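Local coordinates for monomethylamine corrinoid protein 1 (Methanosarcina barkeri, PDB 3EZX) that carries methyl groups on a bound cobamide (corrinoid) from the monomethylamine methyltransferase MtmB to MtbA during methanogenesis from methylamine, at residues V147-S152 with D176-M181; C180-A185 with E193-D198. All coordinates share one frame; numbering follows the deposited sequence.

Interaction 1. Residues V147-S152 with D176-M181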
loop_
_atom_site.group_PDB
_atom_site.type_symbol
_atom_site.label_atom_id
_atom_site.label_comp_id
_atom_site.label_asym_id
_atom_site.label_seq_id
_atom_site.Cartn_x
_atom_site.Cartn_y
_atom_site.Cartn_z
ATOM N N VAL A 147 -11.986 -14.533 -3.184
ATOM C CA VAL A 147 -10.583 -14.137 -3.083
ATOM C C VAL A 147 -10.182 -12.934 -3.931
ATOM O O VAL A 147 -10.540 -12.836 -5.104
ATOM C CB VAL A 147 -9.660 -15.328 -3.443
ATOM C CG1 VAL A 147 -8.204 -14.896 -3.451
ATOM C CG2 VAL A 147 -9.855 -16.458 -2.436
ATOM N N LEU A 148 -9.439 -12.023 -3.303
ATOM C CA LEU A 148 -8.939 -10.809 -3.949
ATOM C C LEU A 148 -7.421 -10.762 -3.843
ATOM O O LEU A 148 -6.866 -10.818 -2.745
ATOM C CB LEU A 148 -9.517 -9.557 -3.279
ATOM C CG LEU A 148 -8.917 -8.204 -3.689
ATOM C CD1 LEU A 148 -9.101 -7.966 -5.187
ATOM C CD2 LEU A 148 -9.585 -7.095 -2.886
ATOM N N LEU A 149 -6.751 -10.666 -4.984
ATOM C CA LEU A 149 -5.300 -10.599 -4.997
ATOM C C LEU A 149 -4.869 -9.141 -5.080
ATOM O O LEU A 149 -5.022 -8.503 -6.121
ATOM C CB LEU A 149 -4.737 -11.381 -6.186
ATOM C CG LEU A 149 -5.090 -12.873 -6.215
ATOM C CD1 LEU A 149 -4.445 -13.536 -7.428
ATOM C CD2 LEU A 149 -4.624 -13.541 -4.923
ATOM N N VAL A 150 -4.336 -8.625 -3.974
ATOM C CA VAL A 150 -3.872 -7.241 -3.893
ATOM C C VAL A 150 -2.342 -7.194 -4.016
ATOM O O VAL A 150 -1.625 -7.577 -3.089
ATOM C CB VAL A 150 -4.280 -6.601 -2.540
ATOM C CG1 VAL A 150 -4.046 -5.105 -2.581
ATOM C CG2 VAL A 150 -5.732 -6.913 -2.225
ATOM N N GLY A 151 -1.844 -6.714 -5.153
ATOM C CA GLY A 151 -0.403 -6.654 -5.351
ATOM C C GLY A 151 0.237 -5.275 -5.435
ATOM O O GLY A 151 -0.344 -4.334 -5.976
ATOM N N SER A 152 1.448 -5.157 -4.897
ATOM C CA SER A 152 2.176 -3.893 -4.920
ATOM C C SER A 152 3.463 -3.988 -5.715
ATOM O O SER A 152 4.032 -5.063 -5.878
ATOM C CB SER A 152 2.525 -3.429 -3.501
ATOM O OG SER A 152 1.424 -2.817 -2.863
ATOM N N ASP A 176 -10.304 -16.676 -13.395
ATOM C CA ASP A 176 -11.722 -16.357 -13.274
ATOM C C ASP A 176 -12.377 -16.587 -11.912
ATOM O O ASP A 176 -13.465 -16.073 -11.655
ATOM C CB ASP A 176 -12.495 -17.103 -14.363
ATOM C CG ASP A 176 -11.899 -16.884 -15.745
ATOM O OD1 ASP A 176 -11.649 -15.714 -16.111
ATOM O OD2 ASP A 176 -11.683 -17.881 -16.466
ATOM N N SER A 177 -11.728 -17.349 -11.038
ATOM C CA SER A 177 -12.284 -17.605 -9.712
ATOM C C SER A 177 -11.835 -16.555 -8.693
ATOM O O SER A 177 -12.345 -16.515 -7.572
ATOM C CB SER A 177 -11.895 -19.008 -9.224
ATOM O OG SER A 177 -10.495 -19.127 -9.036
ATOM N N VAL A 178 -10.883 -15.706 -9.081
ATOM C CA VAL A 178 -10.384 -14.655 -8.197
ATOM C C VAL A 178 -10.295 -13.292 -8.887
ATOM O O VAL A 178 -10.088 -13.205 -10.098
ATOM C CB VAL A 178 -8.977 -14.991 -7.640
ATOM C CG1 VAL A 178 -9.001 -16.339 -6.941
ATOM C CG2 VAL A 178 -7.947 -14.975 -8.766
ATOM N N LYS A 179 -10.449 -12.232 -8.101
ATOM C CA LYS A 179 -10.374 -10.864 -8.608
ATOM C C LYS A 179 -8.959 -10.337 -8.337
ATOM O O LYS A 179 -8.399 -10.586 -7.269
ATOM C CB LYS A 179 -11.434 -10.012 -7.901
ATOM C CG LYS A 179 -11.420 -10.198 -6.395
ATOM C CD LYS A 179 -12.771 -9.946 -5.740
ATOM C CE LYS A 179 -12.673 -10.245 -4.245
ATOM N NZ LYS A 179 -13.951 -10.133 -3.506
ATOM N N CYS A 180 -8.380 -9.621 -9.300
ATOM C CA CYS A 180 -7.019 -9.098 -9.156
ATOM C C CYS A 180 -6.881 -7.579 -9.205
ATOM O O CYS A 180 -7.278 -6.944 -10.178
ATOM C CB CYS A 180 -6.116 -9.700 -10.237
ATOM S SG CYS A 180 -5.885 -11.474 -10.104
ATOM N N MET A 181 -6.297 -7.011 -8.154
ATOM C CA MET A 181 -6.079 -5.570 -8.070
ATOM C C MET A 181 -4.599 -5.289 -7.810
ATOM O O MET A 181 -4.051 -5.707 -6.788
ATOM C CB MET A 181 -6.937 -4.959 -6.947
ATOM C CG MET A 181 -6.794 -3.439 -6.795
ATOM S SD MET A 181 -7.874 -2.698 -5.526
ATOM C CE MET A 181 -7.028 -3.175 -4.037
HETATM O O HOH W 1 -13.178 -14.266 -6.123
#

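Interaction 2. Residues C180-A185 with E193-D198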
loop_
_atom_site.group_PDB
_atom_site.type_symbol
_atom_site.label_atom_id
_atom_site.label_comp_id
_atom_site.label_asym_id
_atom_site.label_seq_id
_atom_site.Cartn_x
_atom_site.Cartn_y
_atom_site.Cartn_z
ATOM N N CYS A 180 -8.380 -9.621 -9.300
ATOM C CA CYS A 180 -7.019 -9.098 -9.156
ATOM C C CYS A 180 -6.881 -7.579 -9.205
ATOM O O CYS A 180 -7.278 -6.944 -10.178
ATOM C CB CYS A 180 -6.116 -9.700 -10.237
ATOM S SG CYS A 180 -5.885 -11.474 -10.104
ATOM N N MET A 181 -6.297 -7.011 -8.154
ATOM C CA MET A 181 -6.079 -5.570 -8.070
ATOM C C MET A 181 -4.599 -5.289 -7.810
ATOM O O MET A 181 -4.051 -5.707 -6.788
ATOM C CB MET A 181 -6.937 -4.959 -6.947
ATOM C CG MET A 181 -6.794 -3.439 -6.795
ATOM S SD MET A 181 -7.874 -2.698 -5.526
ATOM C CE MET A 181 -7.028 -3.175 -4.037
ATOM N N PHE A 182 -3.951 -4.600 -8.745
ATOM C CA PHE A 182 -2.544 -4.251 -8.594
ATOM C C PHE A 182 -2.407 -2.744 -8.358
ATOM O O PHE A 182 -3.258 -1.968 -8.781
ATOM C CB PHE A 182 -1.739 -4.654 -9.837
ATOM C CG PHE A 182 -1.567 -6.139 -9.999
ATOM C CD1 PHE A 182 -2.401 -6.865 -10.847
ATOM C CD2 PHE A 182 -0.567 -6.812 -9.305
ATOM C CE1 PHE A 182 -2.240 -8.240 -10.995
ATOM C CE2 PHE A 182 -0.397 -8.186 -9.447
ATOM C CZ PHE A 182 -1.235 -8.902 -10.294
ATOM N N GLY A 183 -1.344 -2.338 -7.672
ATOM C CA GLY A 183 -1.130 -0.924 -7.405
ATOM C C GLY A 183 0.340 -0.597 -7.211
ATOM O O GLY A 183 1.204 -1.437 -7.462
ATOM N N GLY A 184 0.639 0.620 -6.771
ATOM C CA GLY A 184 2.027 0.983 -6.556
ATOM C C GLY A 184 2.391 2.410 -6.922
ATOM O O GLY A 184 2.774 3.203 -6.060
ATOM N N ALA A 185 2.273 2.723 -8.207
ATOM C CA ALA A 185 2.583 4.041 -8.757
ATOM C C ALA A 185 3.002 3.793 -10.195
ATOM O O ALA A 185 2.486 4.422 -11.116
ATOM C CB ALA A 185 3.717 4.717 -7.982
ATOM N N GLU A 193 -5.048 -3.403 -17.995
ATOM C CA GLU A 193 -5.737 -4.171 -19.022
ATOM C C GLU A 193 -4.758 -4.876 -19.947
ATOM O O GLU A 193 -5.069 -5.934 -20.495
ATOM C CB GLU A 193 -6.672 -3.274 -19.839
ATOM C CG GLU A 193 -7.954 -2.881 -19.110
ATOM C CD GLU A 193 -7.753 -1.756 -18.109
ATOM O OE1 GLU A 193 -6.820 -1.844 -17.285
ATOM O OE2 GLU A 193 -8.537 -0.785 -18.146
ATOM N N GLU A 194 -3.576 -4.291 -20.117
ATOM C CA GLU A 194 -2.562 -4.888 -20.974
ATOM C C GLU A 194 -2.332 -6.316 -20.494
ATOM O O GLU A 194 -2.220 -7.242 -21.297
ATOM C CB GLU A 194 -1.255 -4.096 -20.893
ATOM C CG GLU A 194 -0.294 -4.373 -22.039
ATOM C CD GLU A 194 0.973 -3.542 -21.949
ATOM O OE1 GLU A 194 0.897 -2.401 -21.445
ATOM O OE2 GLU A 194 2.039 -4.019 -22.395
ATOM N N ILE A 195 -2.273 -6.486 -19.176
ATOM C CA ILE A 195 -2.073 -7.803 -18.588
ATOM C C ILE A 195 -3.408 -8.534 -18.470
ATOM O O ILE A 195 -3.558 -9.645 -18.974
ATOM C CB ILE A 195 -1.412 -7.704 -17.188
ATOM C CG1 ILE A 195 -2.222 -6.769 -16.285
ATOM C CG2 ILE A 195 0.021 -7.211 -17.326
ATOM C CD1 ILE A 195 -1.720 -6.708 -14.858
ATOM N N GLY A 196 -4.377 -7.904 -17.812
ATOM C CA GLY A 196 -5.684 -8.517 -17.662
ATOM C C GLY A 196 -6.246 -8.450 -16.257
ATOM O O GLY A 196 -7.049 -9.297 -15.870
ATOM N N ALA A 197 -5.836 -7.438 -15.498
ATOM C CA ALA A 197 -6.291 -7.261 -14.121
ATOM C C ALA A 197 -7.713 -6.712 -14.037
ATOM O O ALA A 197 -8.321 -6.379 -15.054
ATOM C CB ALA A 197 -5.337 -6.341 -13.376
ATOM N N ASP A 198 -8.230 -6.613 -12.815
ATOM C CA ASP A 198 -9.583 -6.119 -12.592
ATOM C C ASP A 198 -9.647 -4.687 -12.072
ATOM O O ASP A 198 -10.705 -4.058 -12.133
ATOM C CB ASP A 198 -10.333 -7.034 -11.616
ATOM C CG ASP A 198 -10.362 -8.478 -12.074
ATOM O OD1 ASP A 198 -11.173 -9.265 -11.540
ATOM O OD2 ASP A 198 -9.564 -8.826 -12.964
#

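Interaction 1. Residues V147-S152 with D176-M181
Val178 lies side by side with Val147, both side chains pointing the same way, CG1 of Val178 3.7 Å from CB of Val147; its other methyl, CG2, reaches CD1 of Leu149 on the far side of the sheet from Lys179. Lys179 pairs in parallel with strand 147-152, the two short segments inclined by 18°: its N donates to Val147 O (3.1 Å) and its O accepts from Leu149 N (2.8 Å). The lysine side chain runs extended beyond CG and crosses that of Leu148 at about a right angle, with CE against Leu148 CB; NZ forms a salt bridge with the C-terminal OXT of Met215. An alanine here would probably leave that carboxylate without its charged mate and take the CG and CE contacts away from Leu148. Cys180 turns SG to Leu149 CD1 (3.7 Å). Met181 N donates to Leu149 O (2.8 Å). Gly151 N donates to Met181 O (2.9 Å), while Met181 CE, bent back at chi3 (76°), meets Val150 CG1 at 3.8 Å. In the Rossmann-like domain, strand 94-99 pairs with the other edge of strand 147-152; helix 161-171 packs on Leu149 and Cys180, and helix 107-118 on Val150.

Interaction 2. Residues C180-A185 with E193-D198
The Phe182 ring meets Ala197 at its edge: the methyl CB lies near the ring plane, 3.9 Å from CD1. CD1 of Ile195 comes to the same ring atom obliquely, at 4.1 Å, and also touches CE1, while Gln162 and Leu165 of helix 161-171 add further contacts to the phenylalanine. This is the last strand and the helix after it in the Rossmann-like B12-binding domain: strand 179-183 leads through a loop into helix 189-195, and the chain then comes back to the outer edge of the strand at Cys180. Phe182 CG stands anti to its own carbonyl carbon (chi1 -71°), and the ring's CD1 and CE1 face the end of helix 189-195. Ile195, in the last turn of that helix, has CD1 anti along its chain, reaching the ring. Gly196 then leaves helical geometry with a positive phi, where a side chain would press on the carbonyl O before it, and the turn delivers Ala197 and Asp198 to the sheet edge. Arg175 grips the return segment at two points, through a hydrogen bond to Gly196 O and a salt bridge to Asp198 OD2. At the other end of the strand, Gly183 and Gly184 fit the Gly-Gly pair of the cobalamin-binding signature; Gly184 has backbone angles that a side chain could hardly tolerate, and its O is hydrogen-bonded to the bound corrinoid. Strand and return segment are joined by one hydrogen bond: Asp198 N donates to Cys180 O over 2.8 Å, lying in the carbonyl plane with an N-H...O angle of 153°, and Asp198 CB sits 3.4 Å from the same oxygen.

How the interactions relate
Interactions 1 and 2 have centres about 9 Å apart and share Cys180 and Met181 of strand 179-183, the outermost strand on its side of the four-stranded parallel sheet. Along the chain, strand 147-152 comes first, then helices 156-159 and 161-171, the shared strand, helix 189-195 and the return at 196-198. Interaction 1 joins the shared strand to its inner neighbour, and interaction 2 meets its other edge at Cys180 and packs on Phe182. A probable hydrogen bond from Gly183 N to Gly151 O (2.8 Å) continues the pairing toward the corrinoid. There, Ser152 OG and Gly184 O, from adjacent strand ends, both bond the ligand, so the two contacts together shape one wall of its pocket.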